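Local coordinates for P22 protein (PDB 3JV1) that serves as an accessory factor for mitochondrial RNA editing, specific for the cytochrome oxidase subunit II transcript, and belongs to the Mam33 family, at residues L7-R19 with Y170-S182. Residues are numbered along the deposited sequence; the frame is centred on the assembly and turned at random.
Sequences LSEATLRELEDER and YEEWLSSINKFVS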
ATOM      1  N   LEU A   7       3.054  -5.864 -33.745  1.00 37.79           N
ATOM      2  CA  LEU A   7       3.362  -5.010 -32.600  1.00 35.19           C
ATOM      3  C   LEU A   7       4.566  -4.135 -32.907  1.00 34.15           C
ATOM      4  O   LEU A   7       4.638  -2.980 -32.475  1.00 31.69           O
ATOM      5  CB  LEU A   7       3.626  -5.848 -31.339  1.00 34.37           C
ATOM      6  CG  LEU A   7       3.893  -5.027 -30.068  1.00 35.07           C
ATOM      7  CD1 LEU A   7       2.817  -3.949 -29.915  1.00 34.66           C
ATOM      8  CD2 LEU A   7       3.910  -5.939 -28.846  1.00 37.32           C
ATOM      9  N   SER A   8       5.515  -4.691 -33.655  1.00 34.07           N
ATOM     10  CA  SER A   8       6.707  -3.948 -34.046  1.00 34.37           C
ATOM     11  C   SER A   8       6.304  -2.769 -34.939  1.00 33.31           C
ATOM     12  O   SER A   8       6.747  -1.641 -34.735  1.00 33.26           O
ATOM     13  CB  SER A   8       7.671  -4.858 -34.810  1.00 37.28           C
ATOM     14  OG  SER A   8       8.799  -4.127 -35.256  1.00 42.16           O
ATOM     15  N   GLU A   9       5.453  -3.039 -35.924  1.00 35.92           N
ATOM     16  CA  GLU A   9       4.983  -2.005 -36.849  1.00 36.48           C
ATOM     17  C   GLU A   9       4.122  -0.956 -36.147  1.00 33.74           C
ATOM     18  O   GLU A   9       4.263   0.242 -36.390  1.00 34.36           O
ATOM     19  CB  GLU A   9       4.163  -2.634 -37.976  1.00 38.81           C
ATOM     20  CG  GLU A   9       4.946  -3.516 -38.926  1.00 46.15           C
ATOM     21  CD  GLU A   9       4.042  -4.224 -39.930  1.00 49.36           C
ATOM     22  OE1 GLU A   9       3.304  -3.528 -40.658  1.00 52.65           O
ATOM     23  OE2 GLU A   9       4.066  -5.472 -39.990  1.00 51.71           O
ATOM     24  N   ALA A  10       3.231  -1.415 -35.275  1.00 33.01           N
ATOM     25  CA  ALA A  10       2.336  -0.522 -34.547  1.00 32.75           C
ATOM     26  C   ALA A  10       3.082   0.463 -33.647  1.00 32.24           C
ATOM     27  O   ALA A  10       2.721   1.640 -33.583  1.00 31.63           O
ATOM     28  CB  ALA A  10       1.345  -1.339 -33.723  1.00 32.38           C
ATOM     29  N   THR A  11       4.112  -0.006 -32.946  1.00 31.94           N
ATOM     30  CA  THR A  11       4.868   0.881 -32.066  1.00 32.47           C
ATOM     31  C   THR A  11       5.675   1.904 -32.874  1.00 32.13           C
ATOM     32  O   THR A  11       5.779   3.067 -32.492  1.00 32.00           O
ATOM     33  CB  THR A  11       5.810   0.083 -31.115  1.00 33.67           C
ATOM     34  OG1 THR A  11       6.550  -0.886 -31.866  1.00 31.44           O
ATOM     35  CG2 THR A  11       4.992  -0.645 -30.041  1.00 33.59           C
ATOM     36  N   LEU A  12       6.241   1.475 -33.995  1.00 33.77           N
ATOM     37  CA  LEU A  12       7.009   2.379 -34.833  1.00 35.44           C
ATOM     38  C   LEU A  12       6.074   3.457 -35.384  1.00 34.10           C
ATOM     39  O   LEU A  12       6.407   4.637 -35.385  1.00 35.30           O
ATOM     40  CB  LEU A  12       7.667   1.613 -35.984  1.00 37.74           C
ATOM     41  CG  LEU A  12       8.501   2.466 -36.942  1.00 41.18           C
ATOM     42  CD1 LEU A  12       9.562   3.224 -36.154  1.00 42.86           C
ATOM     43  CD2 LEU A  12       9.145   1.578 -38.008  1.00 42.75           C
ATOM     44  N   ARG A  13       4.900   3.041 -35.842  1.00 33.83           N
ATOM     45  CA  ARG A  13       3.916   3.974 -36.379  1.00 33.59           C
ATOM     46  C   ARG A  13       3.531   5.026 -35.333  1.00 32.99           C
ATOM     47  O   ARG A  13       3.452   6.214 -35.632  1.00 32.09           O
ATOM     48  CB  ARG A  13       2.675   3.206 -36.834  1.00 34.59           C
ATOM     49  CG  ARG A  13       1.463   4.071 -37.156  1.00 34.26           C
ATOM     50  CD  ARG A  13       0.323   3.214 -37.683  1.00 34.30           C
ATOM     51  NE  ARG A  13      -0.954   3.916 -37.661  1.00 36.11           N
ATOM     52  CZ  ARG A  13      -2.108   3.380 -38.042  1.00 37.93           C
ATOM     53  NH1 ARG A  13      -2.151   2.130 -38.478  1.00 37.43           N
ATOM     54  NH2 ARG A  13      -3.221   4.094 -37.981  1.00 37.46           N
ATOM     55  N   GLU A  14       3.293   4.587 -34.105  1.00 33.74           N
ATOM     56  CA  GLU A  14       2.917   5.509 -33.048  1.00 34.67           C
ATOM     57  C   GLU A  14       4.057   6.467 -32.748  1.00 35.92           C
ATOM     58  O   GLU A  14       3.835   7.662 -32.599  1.00 35.32           O
ATOM     59  CB  GLU A  14       2.504   4.735 -31.795  1.00 35.86           C
ATOM     60  CG  GLU A  14       2.139   5.592 -30.582  1.00 37.20           C
ATOM     61  CD  GLU A  14       1.067   6.639 -30.859  1.00 40.67           C
ATOM     62  OE1 GLU A  14       0.425   6.594 -31.935  1.00 39.14           O
ATOM     63  OE2 GLU A  14       0.865   7.510 -29.984  1.00 35.09           O
ATOM     64  N   LEU A  15       5.282   5.951 -32.690  1.00 37.65           N
ATOM     65  CA  LEU A  15       6.448   6.787 -32.412  1.00 40.93           C
ATOM     66  C   LEU A  15       6.564   7.878 -33.476  1.00 41.86           C
ATOM     67  O   LEU A  15       6.815   9.043 -33.162  1.00 42.96           O
ATOM     68  CB  LEU A  15       7.733   5.947 -32.412  1.00 41.20           C
ATOM     69  CG  LEU A  15       8.832   6.282 -31.390  1.00 44.28           C
ATOM     70  CD1 LEU A  15      10.162   5.743 -31.901  1.00 40.97           C
ATOM     71  CD2 LEU A  15       8.934   7.786 -31.164  1.00 43.88           C
ATOM     72  N   GLU A  16       6.385   7.495 -34.737  1.00 42.35           N
ATOM     73  CA  GLU A  16       6.469   8.453 -35.831  1.00 44.48           C
ATOM     74  C   GLU A  16       5.334   9.460 -35.766  1.00 44.06           C
ATOM     75  O   GLU A  16       5.560  10.651 -35.950  1.00 44.71           O
ATOM     76  CB  GLU A  16       6.448   7.736 -37.183  1.00 46.91           C
ATOM     77  CG  GLU A  16       7.633   6.814 -37.405  1.00 51.72           C
ATOM     78  CD  GLU A  16       7.619   6.148 -38.770  1.00 55.35           C
ATOM     79  OE1 GLU A  16       6.614   5.476 -39.108  1.00 58.45           O
ATOM     80  OE2 GLU A  16       8.616   6.293 -39.509  1.00 58.38           O
ATOM     81  N   ASP A  17       4.116   8.990 -35.503  1.00 43.74           N
ATOM     82  CA  ASP A  17       2.970   9.898 -35.420  1.00 44.48           C
ATOM     83  C   ASP A  17       3.101  10.854 -34.236  1.00 44.61           C
ATOM     84  O   ASP A  17       2.942  12.060 -34.384  1.00 44.89           O
ATOM     85  CB  ASP A  17       1.656   9.117 -35.293  1.00 44.31           C
ATOM     86  CG  ASP A  17       1.328   8.315 -36.536  1.00 44.86           C
ATOM     87  OD1 ASP A  17       2.038   8.472 -37.552  1.00 44.42           O
ATOM     88  OD2 ASP A  17       0.359   7.527 -36.495  1.00 45.04           O
ATOM     89  N   GLU A  18       3.386  10.304 -33.063  1.00 45.10           N
ATOM     90  CA  GLU A  18       3.546  11.097 -31.847  1.00 46.44           C
ATOM     91  C   GLU A  18       4.458  12.310 -32.063  1.00 47.60           C
ATOM     92  O   GLU A  18       4.092  13.437 -31.730  1.00 46.19           O
ATOM     93  CB  GLU A  18       4.107  10.211 -30.733  1.00 44.45           C
ATOM     94  CG  GLU A  18       4.476  10.941 -29.451  1.00 46.63           C
ATOM     95  CD  GLU A  18       3.295  11.598 -28.750  1.00 46.69           C
ATOM     96  OE1 GLU A  18       2.131  11.357 -29.137  1.00 47.08           O
ATOM     97  OE2 GLU A  18       3.543  12.361 -27.789  1.00 49.74           O
ATOM     98  N   ARG A  19       5.637  12.070 -32.627  1.00 48.31           N
ATOM     99  CA  ARG A  19       6.604  13.135 -32.891  1.00 51.23           C
ATOM    100  C   ARG A  19       6.071  14.259 -33.797  1.00 52.74           C
ATOM    101  O   ARG A  19       6.652  15.345 -33.849  1.00 51.70           O
ATOM    102  CB  ARG A  19       7.869  12.547 -33.522  1.00 52.21           C
ATOM    103  CG  ARG A  19       8.664  11.618 -32.618  1.00 54.91           C
ATOM    104  CD  ARG A  19       9.831  11.005 -33.383  1.00 56.59           C
ATOM    105  NE  ARG A  19      10.629  10.089 -32.571  1.00 57.64           N
ATOM    106  CZ  ARG A  19      11.579   9.295 -33.059  1.00 60.22           C
ATOM    107  NH1 ARG A  19      11.851   9.300 -34.359  1.00 60.40           N
ATOM    108  NH2 ARG A  19      12.260   8.492 -32.253  1.00 60.89           N
ATOM    109  N   TYR A 170       7.260   8.394 -22.582  1.00 33.49           N
ATOM    110  CA  TYR A 170       6.322   7.764 -23.501  1.00 34.16           C
ATOM    111  C   TYR A 170       7.001   7.361 -24.799  1.00 33.07           C
ATOM    112  O   TYR A 170       6.774   6.270 -25.303  1.00 33.82           O
ATOM    113  CB  TYR A 170       5.159   8.701 -23.827  1.00 32.10           C
ATOM    114  CG  TYR A 170       4.215   8.109 -24.845  1.00 33.11           C
ATOM    115  CD1 TYR A 170       3.612   6.872 -24.619  1.00 32.67           C
ATOM    116  CD2 TYR A 170       3.927   8.777 -26.038  1.00 32.49           C
ATOM    117  CE1 TYR A 170       2.746   6.312 -25.548  1.00 33.11           C
ATOM    118  CE2 TYR A 170       3.056   8.223 -26.979  1.00 33.37           C
ATOM    119  CZ  TYR A 170       2.471   6.990 -26.724  1.00 34.11           C
ATOM    120  OH  TYR A 170       1.616   6.425 -27.637  1.00 32.20           O
ATOM    121  N   GLU A 171       7.828   8.247 -25.343  1.00 32.57           N
ATOM    122  CA  GLU A 171       8.527   7.948 -26.586  1.00 34.26           C
ATOM    123  C   GLU A 171       9.586   6.873 -26.378  1.00 32.60           C
ATOM    124  O   GLU A 171       9.829   6.058 -27.258  1.00 32.72           O
ATOM    125  CB  GLU A 171       9.186   9.207 -27.151  1.00 34.75           C
ATOM    126  CG  GLU A 171       8.205  10.323 -27.436  1.00 40.36           C
ATOM    127  CD  GLU A 171       8.857  11.520 -28.098  1.00 43.42           C
ATOM    128  OE1 GLU A 171       8.268  12.622 -28.043  1.00 44.09           O
ATOM    129  OE2 GLU A 171       9.950  11.353 -28.684  1.00 43.87           O
ATOM    130  N   GLU A 172      10.224   6.884 -25.215  1.00 30.83           N
ATOM    131  CA  GLU A 172      11.247   5.897 -24.913  1.00 33.28           C
ATOM    132  C   GLU A 172      10.542   4.548 -24.723  1.00 31.79           C
ATOM    133  O   GLU A 172      11.080   3.494 -25.066  1.00 31.97           O
ATOM    134  CB  GLU A 172      12.002   6.322 -23.654  1.00 35.36           C
ATOM    135  CG  GLU A 172      13.312   5.600 -23.411  1.00 41.15           C
ATOM    136  CD  GLU A 172      13.129   4.314 -22.650  1.00 45.21           C
ATOM    137  OE1 GLU A 172      12.246   4.287 -21.764  1.00 47.32           O
ATOM    138  OE2 GLU A 172      13.873   3.343 -22.924  1.00 46.52           O
ATOM    139  N   TRP A 173       9.324   4.607 -24.191  1.00 30.92           N
ATOM    140  CA  TRP A 173       8.487   3.429 -23.967  1.00 28.88           C
ATOM    141  C   TRP A 173       8.205   2.769 -25.324  1.00 28.21           C
ATOM    142  O   TRP A 173       8.442   1.581 -25.508  1.00 28.76           O
ATOM    143  CB  TRP A 173       7.183   3.873 -23.300  1.00 28.71           C
ATOM    144  CG  TRP A 173       6.165   2.793 -23.038  1.00 29.79           C
ATOM    145  CD1 TRP A 173       6.126   1.941 -21.977  1.00 28.33           C
ATOM    146  CD2 TRP A 173       4.988   2.528 -23.811  1.00 28.58           C
ATOM    147  NE1 TRP A 173       4.992   1.169 -22.030  1.00 29.31           N
ATOM    148  CE2 TRP A 173       4.275   1.509 -23.149  1.00 29.20           C
ATOM    149  CE3 TRP A 173       4.467   3.057 -25.002  1.00 30.31           C
ATOM    150  CZ2 TRP A 173       3.061   1.004 -23.633  1.00 30.82           C
ATOM    151  CZ3 TRP A 173       3.261   2.555 -25.486  1.00 31.01           C
ATOM    152  CH2 TRP A 173       2.571   1.537 -24.800  1.00 30.17           C
ATOM    153  N   LEU A 174       7.720   3.554 -26.278  1.00 28.33           N
ATOM    154  CA  LEU A 174       7.420   3.050 -27.624  1.00 31.07           C
ATOM    155  C   LEU A 174       8.647   2.417 -28.275  1.00 29.89           C
ATOM    156  O   LEU A 174       8.581   1.314 -28.814  1.00 30.31           O
ATOM    157  CB  LEU A 174       6.922   4.185 -28.521  1.00 26.67           C
ATOM    158  CG  LEU A 174       5.566   4.816 -28.194  1.00 32.46           C
ATOM    159  CD1 LEU A 174       5.365   6.086 -29.014  1.00 29.82           C
ATOM    160  CD2 LEU A 174       4.467   3.807 -28.482  1.00 32.58           C
ATOM    161  N   SER A 175       9.764   3.135 -28.219  1.00 31.92           N
ATOM    162  CA  SER A 175      11.018   2.680 -28.805  1.00 32.41           C
ATOM    163  C   SER A 175      11.563   1.401 -28.183  1.00 32.12           C
ATOM    164  O   SER A 175      12.009   0.499 -28.894  1.00 31.77           O
ATOM    165  CB  SER A 175      12.074   3.770 -28.685  1.00 32.42           C
ATOM    166  OG  SER A 175      13.316   3.310 -29.187  1.00 36.89           O
ATOM    167  N   SER A 176      11.546   1.319 -26.859  1.00 31.76           N
ATOM    168  CA  SER A 176      12.065   0.125 -26.207  1.00 33.84           C
ATOM    169  C   SER A 176      11.179  -1.096 -26.464  1.00 33.65           C
ATOM    170  O   SER A 176      11.688  -2.214 -26.587  1.00 33.22           O
ATOM    171  CB  SER A 176      12.265   0.367 -24.697  1.00 34.70           C
ATOM    172  OG  SER A 176      11.094   0.858 -24.078  1.00 39.83           O
ATOM    173  N   ILE A 177       9.865  -0.901 -26.563  1.00 31.18           N
ATOM    174  CA  ILE A 177       8.986  -2.035 -26.829  1.00 31.71           C
ATOM    175  C   ILE A 177       9.195  -2.496 -28.266  1.00 32.35           C
ATOM    176  O   ILE A 177       9.179  -3.688 -28.550  1.00 30.74           O
ATOM    177  CB  ILE A 177       7.491  -1.690 -26.598  1.00 30.86           C
ATOM    178  CG1 ILE A 177       7.237  -1.464 -25.106  1.00 28.17           C
ATOM    179  CG2 ILE A 177       6.604  -2.838 -27.081  1.00 32.21           C
ATOM    180  CD1 ILE A 177       5.849  -0.957 -24.793  1.00 27.94           C
ATOM    181  N   ASN A 178       9.402  -1.536 -29.164  1.00 34.10           N
ATOM    182  CA  ASN A 178       9.651  -1.830 -30.570  1.00 34.56           C
ATOM    183  C   ASN A 178      10.916  -2.687 -30.707  1.00 34.83           C
ATOM    184  O   ASN A 178      10.919  -3.707 -31.391  1.00 34.63           O
ATOM    185  CB  ASN A 178       9.836  -0.526 -31.345  1.00 36.17           C
ATOM    186  CG  ASN A 178      10.186  -0.761 -32.798  1.00 40.14           C
ATOM    187  OD1 ASN A 178       9.315  -1.050 -33.625  1.00 40.39           O
ATOM    188  ND2 ASN A 178      11.470  -0.654 -33.115  1.00 37.48           N
ATOM    189  N   LYS A 179      11.991  -2.265 -30.052  1.00 35.97           N
ATOM    190  CA  LYS A 179      13.248  -3.006 -30.104  1.00 39.06           C
ATOM    191  C   LYS A 179      13.076  -4.391 -29.501  1.00 39.07           C
ATOM    192  O   LYS A 179      13.581  -5.375 -30.043  1.00 40.41           O
ATOM    193  CB  LYS A 179      14.346  -2.262 -29.341  1.00 39.78           C
ATOM    194  CG  LYS A 179      14.673  -0.878 -29.885  1.00 44.45           C
ATOM    195  CD  LYS A 179      15.758  -0.214 -29.051  1.00 47.00           C
ATOM    196  CE  LYS A 179      15.933   1.253 -29.416  1.00 50.39           C
ATOM    197  NZ  LYS A 179      16.354   1.444 -30.832  1.00 50.67           N
ATOM    198  N   PHE A 180      12.354  -4.458 -28.383  1.00 36.49           N
ATOM    199  CA  PHE A 180      12.105  -5.714 -27.678  1.00 37.16           C
ATOM    200  C   PHE A 180      11.369  -6.727 -28.547  1.00 37.96           C
ATOM    201  O   PHE A 180      11.744  -7.894 -28.618  1.00 37.41           O
ATOM    202  CB  PHE A 180      11.278  -5.453 -26.412  1.00 35.82           C
ATOM    203  CG  PHE A 180      11.118  -6.656 -25.528  1.00 36.34           C
ATOM    204  CD1 PHE A 180      12.178  -7.106 -24.744  1.00 35.67           C
ATOM    205  CD2 PHE A 180       9.906  -7.339 -25.474  1.00 34.54           C
ATOM    206  CE1 PHE A 180      12.032  -8.216 -23.917  1.00 34.48           C
ATOM    207  CE2 PHE A 180       9.748  -8.446 -24.656  1.00 35.61           C
ATOM    208  CZ  PHE A 180      10.816  -8.887 -23.871  1.00 35.58           C
ATOM    209  N   VAL A 181      10.316  -6.271 -29.208  1.00 39.37           N
ATOM    210  CA  VAL A 181       9.511  -7.136 -30.058  1.00 42.82           C
ATOM    211  C   VAL A 181      10.192  -7.435 -31.395  1.00 45.03           C
ATOM    212  O   VAL A 181       9.717  -8.257 -32.181  1.00 44.88           O
ATOM    213  CB  VAL A 181       8.125  -6.503 -30.290  1.00 43.36           C
ATOM    214  CG1 VAL A 181       7.277  -7.395 -31.172  1.00 47.40           C
ATOM    215  CG2 VAL A 181       7.435  -6.302 -28.945  1.00 43.77           C
ATOM    216  N   SER A 182      11.313  -6.765 -31.642  1.00 47.25           N
ATOM    217  CA  SER A 182      12.084  -6.966 -32.866  1.00 50.79           C
ATOM    218  C   SER A 182      13.380  -7.712 -32.531  1.00 51.74           C
ATOM    219  O   SER A 182      13.515  -8.179 -31.377  1.00 53.18           O
ATOM    220  CB  SER A 182      12.416  -5.618 -33.512  1.00 50.01           C
ATOM    221  OG  SER A 182      11.242  -4.922 -33.876  1.00 50.75           O
ATOM    222  OXT SER A 182      14.249  -7.824 -33.419  1.00 52.55           O
TER
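Leu-174 packs into helix 7-18 between Glu-14 and Leu-15: its CD1 lies 3.6 Å from Leu-15 CA, and its CD2 lies 3.6 Å from Glu-14 CG. The side chains of Leu-15 and Leu-174 run past each other in opposite directions. One turn toward the N terminus of the first helix, Thr-11 puts its methyl CG2 against Ile-177 CG2; a turn further, Leu-7 CD2 lies 3.5 Å from Val-181 CG2, the two side chains crossing at about a right angle.

Ser-8 OG donates to Ser-182 OG at 2.9 Å, and Ser-182 OG in turn donates to Asn-178 O, a short chain of hydrogen bonds joining the last residue to both helices. At the other end Tyr-170 OH donates to Glu-14 OE2 at 2.7 Å, on the anti side of the carboxylate and 25° out of its plane. A bend at chi2 (54°) folds the Glu-14 carboxylate round to the ring edge, where Glu-18 CD also lies. Arg-21 NH1 bridges Glu-14 OE2 and Glu-18 OE1, probably offsetting their negative charges; Gln-167 NE2 hydrogen-bonds Glu-18 OE2 and Glu-171 OE1.

The two segments run antiparallel at 157°, axes 8.6 Å apart. Helix 2-18 lies along the C-terminal end of helix 152-181, a terminal-helix pairing consistent with the trimeric Mam33/p32 fold. A second subunit packs alongside, its strand 95-104 accepting a hydrogen bond from Trp-173 NE1 at Val-101 O and its helix 135-146 touching Ala-10.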